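Local coordinates for uncharacterized NTF2-like protein (Cytophaga hutchinsonii ATCC 33406, PDB 3F40), which is of unknown function but has the NTF2-like fold of the SnoaL-like family, a cone-shaped framework that in relatives often encloses a ligand-binding or catalytic pocket, at residues A[10-15]-A[92-97]; A[18-23]-A[59-64]; A[38-43]-A[102-107]; A[74-79]-A[87-92]. One frame throughout, in Å; residues are numbered along the deposited sequence.

Contact 1 of 4, residues A[10-15]-A[92-97]; sequences DLVLEF and YHLEKG
Helix 10-15 crosses strand 92-95 at 125° between their N-to-C directions, the short axes passing 10.3 Å apart, so that the gap is filled mainly by side chains. Leu11, Val12 and Phe15, one face of the helix, point their CB atoms at the strand, and Tyr92 and Leu94 return the gesture. Leu94 has its CG anti to the carbonyl carbon and spreads its two methyls over two helix residues: CD2 lies 3.7 Å from Leu11 CD1, the two leucines lying alongside and pointing opposite ways, while CD1 meets Val12 CG2 at 3.9 Å. This is the packing expected of the NTF2-like fold, in which the N-terminal helix lies against the concave face of a strongly curved sheet; Val73 and Leu75 of strand 72-81 extend the floor beneath Val12. The other branch of Val12, CG1, is anti to the backbone N (chi1 174°) and sits over one face of the Tyr92 ring in a CH-pi contact, 4.3 Å from the ring centroid. Phe15 crosses Tyr92 at about a right angle, its CD2 coming to 4.2 Å from Tyr92 CE2, and it also leans on Ile99 of strand 98-105. The Tyr92 hydroxyl is hydrogen-bonded to Tyr77 OH. Beyond the end of the strand, where the chain turns, Leu11 CD1 rests 3.4 Å from the carbonyl O of Gly97.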
# COMPACT_ATOMS: atom_id res chain seq x y z
N ASP A 10 1.78 8.98 -15.92
CA ASP A 10 1.72 10.45 -16.01
C ASP A 10 0.44 10.97 -15.40
O ASP A 10 0.43 11.95 -14.66
CB ASP A 10 1.80 10.91 -17.45
CG ASP A 10 3.15 10.65 -18.11
OD1 ASP A 10 4.18 10.90 -17.50
OD2 ASP A 10 3.18 10.28 -19.30
N LEU A 11 -0.70 10.33 -15.66
CA LEU A 11 -1.98 10.80 -15.05
C LEU A 11 -1.96 10.82 -13.56
O LEU A 11 -2.45 11.75 -12.89
CB LEU A 11 -3.15 9.89 -15.40
CG LEU A 11 -3.64 9.92 -16.83
CD1 LEU A 11 -4.70 8.83 -17.07
CD2 LEU A 11 -4.19 11.29 -17.22
N VAL A 12 -1.43 9.76 -12.99
CA VAL A 12 -1.42 9.73 -11.54
C VAL A 12 -0.50 10.80 -10.98
O VAL A 12 -0.85 11.51 -10.03
CB VAL A 12 -1.10 8.32 -10.98
CG1 VAL A 12 -0.95 8.36 -9.47
CG2 VAL A 12 -2.19 7.31 -11.42
N LEU A 13 0.67 10.93 -11.57
CA LEU A 13 1.61 11.94 -11.07
C LEU A 13 1.08 13.35 -11.28
O LEU A 13 1.35 14.24 -10.47
CB LEU A 13 2.98 11.74 -11.68
CG LEU A 13 3.64 10.47 -11.17
CD1 LEU A 13 5.07 10.34 -11.74
CD2 LEU A 13 3.68 10.37 -9.63
N GLU A 14 0.38 13.56 -12.38
CA GLU A 14 -0.24 14.86 -12.63
C GLU A 14 -1.31 15.15 -11.59
O GLU A 14 -1.45 16.28 -11.14
CB GLU A 14 -0.87 14.93 -13.99
CG GLU A 14 0.12 14.94 -15.10
CD GLU A 14 -0.50 14.91 -16.44
OE1 GLU A 14 -1.80 14.81 -16.51
OE2 GLU A 14 0.33 14.94 -17.39
N PHE A 15 -2.07 14.14 -11.22
CA PHE A 15 -3.11 14.32 -10.17
C PHE A 15 -2.47 14.72 -8.86
O PHE A 15 -2.91 15.67 -8.20
CB PHE A 15 -3.93 13.01 -10.02
CG PHE A 15 -4.99 13.06 -8.96
CD1 PHE A 15 -6.12 13.84 -9.15
CD2 PHE A 15 -4.89 12.32 -7.80
CE1 PHE A 15 -7.10 13.91 -8.18
CE2 PHE A 15 -5.88 12.38 -6.85
CZ PHE A 15 -6.98 13.17 -7.05
N TYR A 92 -4.51 3.38 -6.93
CA TYR A 92 -5.29 4.09 -7.93
C TYR A 92 -5.62 3.13 -9.07
O TYR A 92 -4.71 2.49 -9.63
CB TYR A 92 -4.48 5.29 -8.48
CG TYR A 92 -4.11 6.31 -7.46
CD1 TYR A 92 -3.05 6.11 -6.60
CD2 TYR A 92 -4.80 7.49 -7.37
CE1 TYR A 92 -2.75 7.04 -5.61
CE2 TYR A 92 -4.50 8.42 -6.37
CZ TYR A 92 -3.49 8.18 -5.48
OH TYR A 92 -3.20 9.07 -4.47
N HIS A 93 -6.90 3.09 -9.44
CA HIS A 93 -7.33 2.30 -10.60
C HIS A 93 -7.69 3.26 -11.73
O HIS A 93 -8.34 4.28 -11.48
CB HIS A 93 -8.55 1.44 -10.25
CG HIS A 93 -8.91 0.47 -11.31
ND1 HIS A 93 -8.21 -0.70 -11.51
CD2 HIS A 93 -9.91 0.48 -12.23
CE1 HIS A 93 -8.76 -1.37 -12.51
NE2 HIS A 93 -9.77 -0.66 -12.99
N LEU A 94 -7.26 2.91 -12.93
CA LEU A 94 -7.50 3.75 -14.12
C LEU A 94 -8.17 2.96 -15.19
O LEU A 94 -7.86 1.77 -15.45
CB LEU A 94 -6.17 4.29 -14.65
CG LEU A 94 -5.46 5.19 -13.60
CD1 LEU A 94 -4.40 4.41 -12.85
CD2 LEU A 94 -4.86 6.47 -14.21
N GLU A 95 -9.10 3.63 -15.83
CA GLU A 95 -9.80 3.08 -16.98
C GLU A 95 -10.13 4.22 -17.88
O GLU A 95 -10.53 5.28 -17.45
CB GLU A 95 -11.09 2.38 -16.59
CG GLU A 95 -10.83 1.17 -15.75
CD GLU A 95 -12.00 0.27 -15.53
OE1 GLU A 95 -13.11 0.55 -16.02
OE2 GLU A 95 -11.79 -0.78 -14.88
N LYS A 96 -10.04 3.97 -19.17
CA LYS A 96 -10.48 4.95 -20.17
C LYS A 96 -9.87 6.33 -19.99
O LYS A 96 -10.48 7.35 -20.25
CB LYS A 96 -12.01 5.04 -20.20
CG LYS A 96 -12.67 3.75 -20.52
CD LYS A 96 -14.19 3.89 -20.55
CE LYS A 96 -14.87 2.62 -20.96
NZ LYS A 96 -14.63 1.51 -19.99
N GLY A 97 -8.60 6.33 -19.59
CA GLY A 97 -7.86 7.56 -19.47
C GLY A 97 -8.19 8.41 -18.29
O GLY A 97 -7.83 9.59 -18.26

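Contact 2 of 4, residues A[18-23]-A[59-64]; sequences ALNTEN and FKYVVH
Phe59, just ahead of strand 60-64, takes part through its backbone: a water donates to Phe59 O and to Leu19 O near the end of the helix, and accepts from Lys60 NZ, tying three groups together. Lys60 bends at chi2 and chi4 so that its chain curls beside the carbonyl of Asn20, with CE 3.4 Å from Asn20 O. Its ammonium then forms a salt bridge with Glu22, NZ to OE2 2.7 Å, using the anti lone pair of the carboxylate; NZ is further held by Lys58 O. Glu22 is the C' residue of the Schellman motif that ends helix 8-20, its positive phi accompanied by the bonds Asn23 N to Ala18 O (2.8 Å) and Glu22 N to Leu19 O (3.0 Å). Tyr61 is gripped at both ends of its backbone by one amide. Tyr61 N donates to Asn20 OD1 (2.8 Å, 158°), on a lone pair in the carbonyl plane, and Asn20 ND2 donates to Tyr61 O (2.9 Å), the acceptor lying 21° out of the Asn20 amide plane. Asn20 thus imitates a neighbouring strand on this outermost strand of the chain's sheet, and an alanine here would remove both bonds and would probably loosen the helix end from the strand. Asn20 OD1 also lies at the edge of the Tyr61 ring, near its plane. The ring reaches inward, where Leu19 crosses it obliquely, CD1 3.8 Å from Tyr61 CE1.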
# COMPACT_ATOMS: atom_id res chain seq x y z
N ALA A 18 -1.18 18.28 -9.12
CA ALA A 18 -2.30 19.21 -9.02
C ALA A 18 -2.71 19.39 -7.55
O ALA A 18 -2.90 20.51 -7.08
CB ALA A 18 -3.47 18.76 -9.90
N LEU A 19 -2.83 18.33 -6.79
CA LEU A 19 -3.19 18.48 -5.38
C LEU A 19 -2.10 19.25 -4.62
O LEU A 19 -2.38 20.15 -3.82
CB LEU A 19 -3.42 17.11 -4.74
CG LEU A 19 -4.61 16.31 -5.25
CD1 LEU A 19 -4.62 14.92 -4.63
CD2 LEU A 19 -5.92 17.03 -4.97
N ASN A 20 -0.86 18.93 -4.89
CA ASN A 20 0.25 19.57 -4.16
C ASN A 20 0.35 21.07 -4.42
O ASN A 20 0.78 21.82 -3.56
CB ASN A 20 1.59 18.92 -4.49
CG ASN A 20 1.84 17.68 -3.67
OD1 ASN A 20 1.20 17.47 -2.65
ND2 ASN A 20 2.79 16.82 -4.12
N THR A 21 -0.06 21.46 -5.61
CA THR A 21 -0.01 22.87 -5.99
C THR A 21 -1.37 23.53 -5.82
O THR A 21 -1.63 24.63 -6.29
CB THR A 21 0.48 23.06 -7.41
OG1 THR A 21 -0.34 22.33 -8.34
CG2 THR A 21 1.99 22.65 -7.50
N GLU A 22 -2.23 22.86 -5.07
CA GLU A 22 -3.56 23.37 -4.74
C GLU A 22 -4.29 23.80 -6.02
O GLU A 22 -4.97 24.84 -6.05
CB GLU A 22 -3.50 24.46 -3.64
CG GLU A 22 -2.90 23.93 -2.34
CD GLU A 22 -3.13 24.87 -1.12
OE1 GLU A 22 -3.70 26.01 -1.28
OE2 GLU A 22 -2.69 24.45 -0.01
N ASN A 23 -4.09 23.05 -7.10
CA ASN A 23 -4.81 23.22 -8.35
C ASN A 23 -5.96 22.23 -8.46
O ASN A 23 -5.86 21.18 -9.12
CB ASN A 23 -3.89 23.12 -9.55
CG ASN A 23 -4.55 23.65 -10.84
OD1 ASN A 23 -5.78 23.75 -10.96
ND2 ASN A 23 -3.72 23.94 -11.86
N PHE A 59 -4.51 18.46 1.55
CA PHE A 59 -3.48 17.47 1.83
C PHE A 59 -2.33 17.61 0.85
O PHE A 59 -2.52 18.01 -0.28
CB PHE A 59 -4.01 16.03 1.73
CG PHE A 59 -5.07 15.68 2.72
CD1 PHE A 59 -5.18 16.32 3.94
CD2 PHE A 59 -5.95 14.67 2.42
CE1 PHE A 59 -6.17 15.93 4.85
CE2 PHE A 59 -6.92 14.30 3.34
CZ PHE A 59 -7.03 14.94 4.53
N LYS A 60 -1.13 17.36 1.37
CA LYS A 60 0.10 17.38 0.59
C LYS A 60 0.78 16.01 0.61
O LYS A 60 0.70 15.31 1.59
CB LYS A 60 1.06 18.46 1.11
CG LYS A 60 0.49 19.86 1.10
CD LYS A 60 0.15 20.33 -0.30
CE LYS A 60 -0.42 21.75 -0.37
NZ LYS A 60 -1.73 21.91 0.32
N TYR A 61 1.45 15.66 -0.49
CA TYR A 61 1.97 14.31 -0.71
C TYR A 61 3.43 14.34 -1.10
O TYR A 61 3.83 15.13 -1.97
CB TYR A 61 1.18 13.63 -1.84
CG TYR A 61 -0.30 13.58 -1.59
CD1 TYR A 61 -1.08 14.69 -1.83
CD2 TYR A 61 -0.91 12.44 -1.11
CE1 TYR A 61 -2.45 14.67 -1.58
CE2 TYR A 61 -2.27 12.40 -0.86
CZ TYR A 61 -3.03 13.53 -1.11
OH TYR A 61 -4.38 13.60 -0.85
N VAL A 62 4.20 13.46 -0.50
CA VAL A 62 5.55 13.25 -0.93
C VAL A 62 5.64 11.80 -1.35
O VAL A 62 5.52 10.90 -0.52
CB VAL A 62 6.58 13.54 0.16
CG1 VAL A 62 7.96 13.16 -0.34
CG2 VAL A 62 6.52 15.03 0.62
N VAL A 63 5.85 11.60 -2.64
CA VAL A 63 5.87 10.26 -3.22
C VAL A 63 7.29 9.67 -3.11
O VAL A 63 8.28 10.25 -3.62
CB VAL A 63 5.44 10.27 -4.71
CG1 VAL A 63 5.54 8.85 -5.28
CG2 VAL A 63 4.02 10.82 -4.89
N HIS A 64 7.38 8.53 -2.44
CA HIS A 64 8.64 7.81 -2.24
C HIS A 64 8.84 6.68 -3.22
O HIS A 64 9.96 6.40 -3.64
CB HIS A 64 8.73 7.28 -0.82
CG HIS A 64 8.87 8.38 0.18
ND1 HIS A 64 7.96 8.62 1.18
CD2 HIS A 64 9.82 9.34 0.28
CE1 HIS A 64 8.36 9.67 1.88
NE2 HIS A 64 9.48 10.13 1.35
O HOH W 1 -3.59 20.32 -1.35

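Contact 3 of 4, residues A[38-43]-A[102-107]; sequences NGPMGH and LHVYFD
Pro40 stands over the ring of Phe106, its CG 3.6 Å from the centroid and only 8° off the normal, a CH-pi contact at the place where two parallel strands of the NTF2-like sheet part. The first is strand 35-39, which runs into the type I turn Gly39 to Gly42 of a tight beta hairpin; the second is strand 98-105. Phe106 has CG in the crowded position between its backbone N and carbonyl carbon (chi1 62°), so that the two side chains cross at about a right angle, with the ring face under the proline. Selenomethionine Met41, bent at chi3, comes to the ring from another direction, its CE at the edge and 3.8 Å from Phe106 CZ. Val104 contributes too: its CG1 lies 3.8 Å from Gly39 CA, and its CG2 is at the Phe106 edge. Asp107 of the second subunit packs on Pro40, so the turn borders the dimer interface.

Before the turn, Asn38 pairs with His103 in a parallel bridge. Asn38 N donates to Leu102 O, and Asn38 O accepts from Val104 N at 2.9 Å, nearly along the C=O axis, while His103 CA makes a CA-H...O contact with the same oxygen. The side chains of Asn38 and His103 lie alongside and point the same way, amide and imidazole planes 7° apart, with Asn38 CB 3.7 Å from His103 CD2. A water above one face of the imidazole accepts from Asn38 ND2 at 2.8 Å and donates to Leu102 O.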
# COMPACT_ATOMS: atom_id res chain seq x y z
N ASN A 38 -12.04 5.27 -1.07
CA ASN A 38 -12.09 4.51 0.17
C ASN A 38 -10.83 4.73 0.95
O ASN A 38 -9.73 4.56 0.45
CB ASN A 38 -12.22 3.05 -0.09
CG ASN A 38 -13.57 2.68 -0.42
OD1 ASN A 38 -14.37 2.24 0.46
ND2 ASN A 38 -13.89 2.82 -1.66
N GLY A 39 -11.01 5.10 2.20
CA GLY A 39 -9.91 5.28 3.11
C GLY A 39 -10.31 4.81 4.49
O GLY A 39 -11.47 4.40 4.71
N PRO A 40 -9.38 4.89 5.44
CA PRO A 40 -9.68 4.44 6.80
C PRO A 40 -10.89 5.12 7.44
O PRO A 40 -11.58 4.54 8.31
CB PRO A 40 -8.44 4.84 7.58
CG PRO A 40 -7.37 4.99 6.61
CD PRO A 40 -7.97 5.28 5.26
N MSE A 41 -11.13 6.34 7.03
CA MSE A 41 -12.17 7.16 7.65
C MSE A 41 -13.42 7.33 6.79
O MSE A 41 -14.31 8.14 7.07
CB MSE A 41 -11.58 8.50 8.01
CG MSE A 41 -10.55 8.38 9.15
SE MSE A 41 -9.55 9.96 9.51
CE MSE A 41 -8.50 10.05 7.90
N GLY A 42 -13.53 6.52 5.77
CA GLY A 42 -14.77 6.44 5.05
C GLY A 42 -14.67 6.40 3.56
O GLY A 42 -13.64 6.12 3.00
N HIS A 43 -15.79 6.58 2.97
CA HIS A 43 -15.98 6.42 1.53
C HIS A 43 -16.68 7.63 0.95
O HIS A 43 -17.54 8.23 1.59
CB HIS A 43 -16.80 5.16 1.33
CG HIS A 43 -17.46 5.04 0.01
ND1 HIS A 43 -16.79 4.74 -1.15
CD2 HIS A 43 -18.76 5.18 -0.32
CE1 HIS A 43 -17.65 4.70 -2.15
NE2 HIS A 43 -18.85 4.99 -1.67
N LEU A 102 -9.71 5.32 -5.86
CA LEU A 102 -8.56 5.37 -4.94
C LEU A 102 -8.95 4.62 -3.67
O LEU A 102 -10.02 4.87 -3.11
CB LEU A 102 -8.22 6.82 -4.59
CG LEU A 102 -7.18 7.03 -3.48
CD1 LEU A 102 -5.84 6.32 -3.75
CD2 LEU A 102 -6.94 8.51 -3.27
N HIS A 103 -8.09 3.71 -3.26
CA HIS A 103 -8.13 3.09 -1.97
C HIS A 103 -6.84 3.43 -1.26
O HIS A 103 -5.78 3.10 -1.78
CB HIS A 103 -8.21 1.57 -2.11
CG HIS A 103 -9.51 1.08 -2.62
ND1 HIS A 103 -9.88 1.22 -3.94
CD2 HIS A 103 -10.52 0.44 -2.00
CE1 HIS A 103 -11.09 0.69 -4.11
NE2 HIS A 103 -11.50 0.22 -2.94
N VAL A 104 -6.93 4.14 -0.13
CA VAL A 104 -5.72 4.55 0.60
C VAL A 104 -5.65 3.81 1.93
O VAL A 104 -6.65 3.62 2.61
CB VAL A 104 -5.63 6.11 0.73
CG1 VAL A 104 -6.71 6.67 1.60
CG2 VAL A 104 -4.25 6.52 1.20
N TYR A 105 -4.45 3.38 2.25
CA TYR A 105 -4.15 2.52 3.39
C TYR A 105 -3.21 3.22 4.36
O TYR A 105 -2.11 3.57 3.98
CB TYR A 105 -3.48 1.22 2.95
CG TYR A 105 -4.24 0.39 1.97
CD1 TYR A 105 -4.20 0.67 0.62
CD2 TYR A 105 -4.96 -0.71 2.39
CE1 TYR A 105 -4.89 -0.12 -0.28
CE2 TYR A 105 -5.61 -1.51 1.51
CZ TYR A 105 -5.59 -1.20 0.16
OH TYR A 105 -6.22 -2.02 -0.75
N PHE A 106 -3.64 3.36 5.60
CA PHE A 106 -2.83 3.93 6.65
C PHE A 106 -3.51 3.78 7.99
O PHE A 106 -4.71 3.51 8.06
CB PHE A 106 -2.46 5.41 6.41
CG PHE A 106 -3.62 6.38 6.34
CD1 PHE A 106 -4.20 6.68 5.13
CD2 PHE A 106 -4.04 7.06 7.48
CE1 PHE A 106 -5.21 7.60 5.05
CE2 PHE A 106 -5.09 7.96 7.38
CZ PHE A 106 -5.65 8.24 6.16
N ASP A 107 -2.73 3.98 9.04
CA ASP A 107 -3.24 3.98 10.41
C ASP A 107 -3.67 5.41 10.77
O ASP A 107 -2.83 6.30 10.88
CB ASP A 107 -2.15 3.49 11.37
CG ASP A 107 -2.53 3.60 12.83
OD1 ASP A 107 -3.68 3.94 13.15
OD2 ASP A 107 -1.60 3.34 13.65
O HOH W 2 -12.55 3.54 -3.99

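Contact 4 of 4, residues A[74-79]-A[87-92]; sequences CLIYDI and AASGLY
Strands 74-79 and 87-92 form the paired arms of an antiparallel beta hairpin, their short axes 161° apart, within the NTF2-like sheet, strand 72-81 lying next to the outermost strand 60-69. Cys74, opposite Leu91 in a non-hydrogen-bonded pair, brings SG to 3.2 Å from Ser89 OG on the same face; that hydroxyl is hydrogen-bonded to Ser89 OG of the second subunit. Leu75 and Gly90 make a hydrogen-bonded pair, with both N-to-O distances 2.8 Å, and Leu75 CD1 reaches Tyr92 CE1 on the face turned to helix 8-20. Ile76 lays CD1 against Ser89 on the subunit-facing side. Tyr77, which forms a hydrogen-bonded pair with Ala88, has CG in the crowded position (chi1 50°), which swings the ring back along the sheet over Gly90. A CB on Gly90 would clash with Tyr77 OH, so glycine leaves the ring its berth. Leu75 CB covers part of one ring face. Tip to tip, Tyr77 OH and Tyr92 OH share a 2.7 Å hydrogen bond in which either could be the donor; a phenylalanine here would lack that hydroxyl and would probably leave buried Tyr92 less well satisfied. Asp78 rests OD1 on Ala87, and Ile79 CD1 touches Ala88 CB at 3.7 Å.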
# COMPACT_ATOMS: atom_id res chain seq x y z
N CYS A 74 0.16 1.98 -7.68
CA CYS A 74 0.25 2.10 -6.23
C CYS A 74 1.40 3.02 -5.82
O CYS A 74 2.55 2.79 -6.18
CB CYS A 74 0.41 0.73 -5.56
SG CYS A 74 0.01 0.77 -3.79
N LEU A 75 1.05 4.03 -5.04
CA LEU A 75 2.01 4.99 -4.54
C LEU A 75 2.29 4.74 -3.07
O LEU A 75 1.38 4.50 -2.29
CB LEU A 75 1.51 6.44 -4.67
CG LEU A 75 1.14 6.90 -6.09
CD1 LEU A 75 0.69 8.39 -6.07
CD2 LEU A 75 2.25 6.71 -7.07
N ILE A 76 3.56 4.81 -2.69
CA ILE A 76 4.00 4.86 -1.33
C ILE A 76 4.37 6.31 -1.08
O ILE A 76 5.26 6.86 -1.71
CB ILE A 76 5.23 3.96 -1.10
CG1 ILE A 76 4.93 2.51 -1.47
CG2 ILE A 76 5.74 4.04 0.33
CD1 ILE A 76 3.80 1.86 -0.69
N TYR A 77 3.62 6.94 -0.19
CA TYR A 77 3.78 8.36 0.02
C TYR A 77 3.48 8.79 1.45
O TYR A 77 2.74 8.14 2.18
CB TYR A 77 2.95 9.17 -0.98
CG TYR A 77 1.45 8.85 -1.21
CD1 TYR A 77 0.70 8.08 -0.34
CD2 TYR A 77 0.81 9.40 -2.30
CE1 TYR A 77 -0.65 7.82 -0.61
CE2 TYR A 77 -0.52 9.18 -2.58
CZ TYR A 77 -1.26 8.38 -1.73
OH TYR A 77 -2.61 8.15 -2.00
N ASP A 78 4.09 9.91 1.82
CA ASP A 78 3.79 10.56 3.09
C ASP A 78 2.72 11.60 2.78
O ASP A 78 2.84 12.38 1.81
CB ASP A 78 5.02 11.21 3.70
CG ASP A 78 6.01 10.22 4.23
OD1 ASP A 78 5.67 9.05 4.47
OD2 ASP A 78 7.16 10.64 4.44
N ILE A 79 1.66 11.62 3.60
CA ILE A 79 0.59 12.59 3.43
C ILE A 79 0.57 13.52 4.64
O ILE A 79 0.52 13.08 5.79
CB ILE A 79 -0.81 11.94 3.27
CG1 ILE A 79 -0.80 10.72 2.33
CG2 ILE A 79 -1.78 13.00 2.78
CD1 ILE A 79 -2.13 10.00 2.27
N ALA A 87 2.38 8.06 6.94
CA ALA A 87 2.87 7.20 5.88
C ALA A 87 1.72 6.33 5.40
O ALA A 87 1.09 5.62 6.17
CB ALA A 87 4.04 6.31 6.34
N ALA A 88 1.51 6.36 4.09
CA ALA A 88 0.38 5.66 3.47
C ALA A 88 0.78 4.97 2.18
O ALA A 88 1.83 5.24 1.59
CB ALA A 88 -0.75 6.68 3.15
N SER A 89 -0.11 4.09 1.75
CA SER A 89 -0.05 3.47 0.45
C SER A 89 -1.37 3.78 -0.27
O SER A 89 -2.41 3.55 0.29
CB SER A 89 0.13 1.95 0.59
OG SER A 89 0.14 1.33 -0.67
N GLY A 90 -1.30 4.29 -1.49
CA GLY A 90 -2.49 4.67 -2.24
C GLY A 90 -2.57 3.85 -3.51
O GLY A 90 -1.64 3.81 -4.32
N LEU A 91 -3.71 3.17 -3.69
CA LEU A 91 -3.97 2.31 -4.83
C LEU A 91 -4.98 2.99 -5.75
O LEU A 91 -6.14 3.20 -5.39
CB LEU A 91 -4.52 0.98 -4.34
CG LEU A 91 -4.93 -0.02 -5.39
CD1 LEU A 91 -3.74 -0.52 -6.21
CD2 LEU A 91 -5.66 -1.19 -4.71
N TYR A 92 -4.51 3.38 -6.93
CA TYR A 92 -5.29 4.09 -7.93
C TYR A 92 -5.62 3.13 -9.07
O TYR A 92 -4.71 2.49 -9.63
CB TYR A 92 -4.48 5.29 -8.48
CG TYR A 92 -4.11 6.31 -7.46
CD1 TYR A 92 -3.05 6.11 -6.60
CD2 TYR A 92 -4.80 7.49 -7.37
CE1 TYR A 92 -2.75 7.04 -5.61
CE2 TYR A 92 -4.50 8.42 -6.37
CZ TYR A 92 -3.49 8.18 -5.48
OH TYR A 92 -3.20 9.07 -4.47

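How the contacts relate
All four contacts involve one curved sheet. Helix 8-20 supplies both contact 1 and contact 2, whose centres are 15 Å apart, so different parts of the helix and its C-terminal end meet different strands. Contact 4 shares Tyr92 with contact 1, where Leu75 CD1 also touches Val12 CG1 at 3.8 Å, and probable backbone hydrogen bonds join it to contact 2 (Val62 N to Asp78 O, 2.9 Å) and to contact 3 (Tyr105 N to Ser89 O, 2.8 Å). Contacts 1 and 3, about 18 Å between centres, meet where Tyr92 packs on Leu102. The second subunit touches contacts 3 and 4 but neither contact 1 nor contact 2, while contact 4 reaches both helix 8-20 and that subunit.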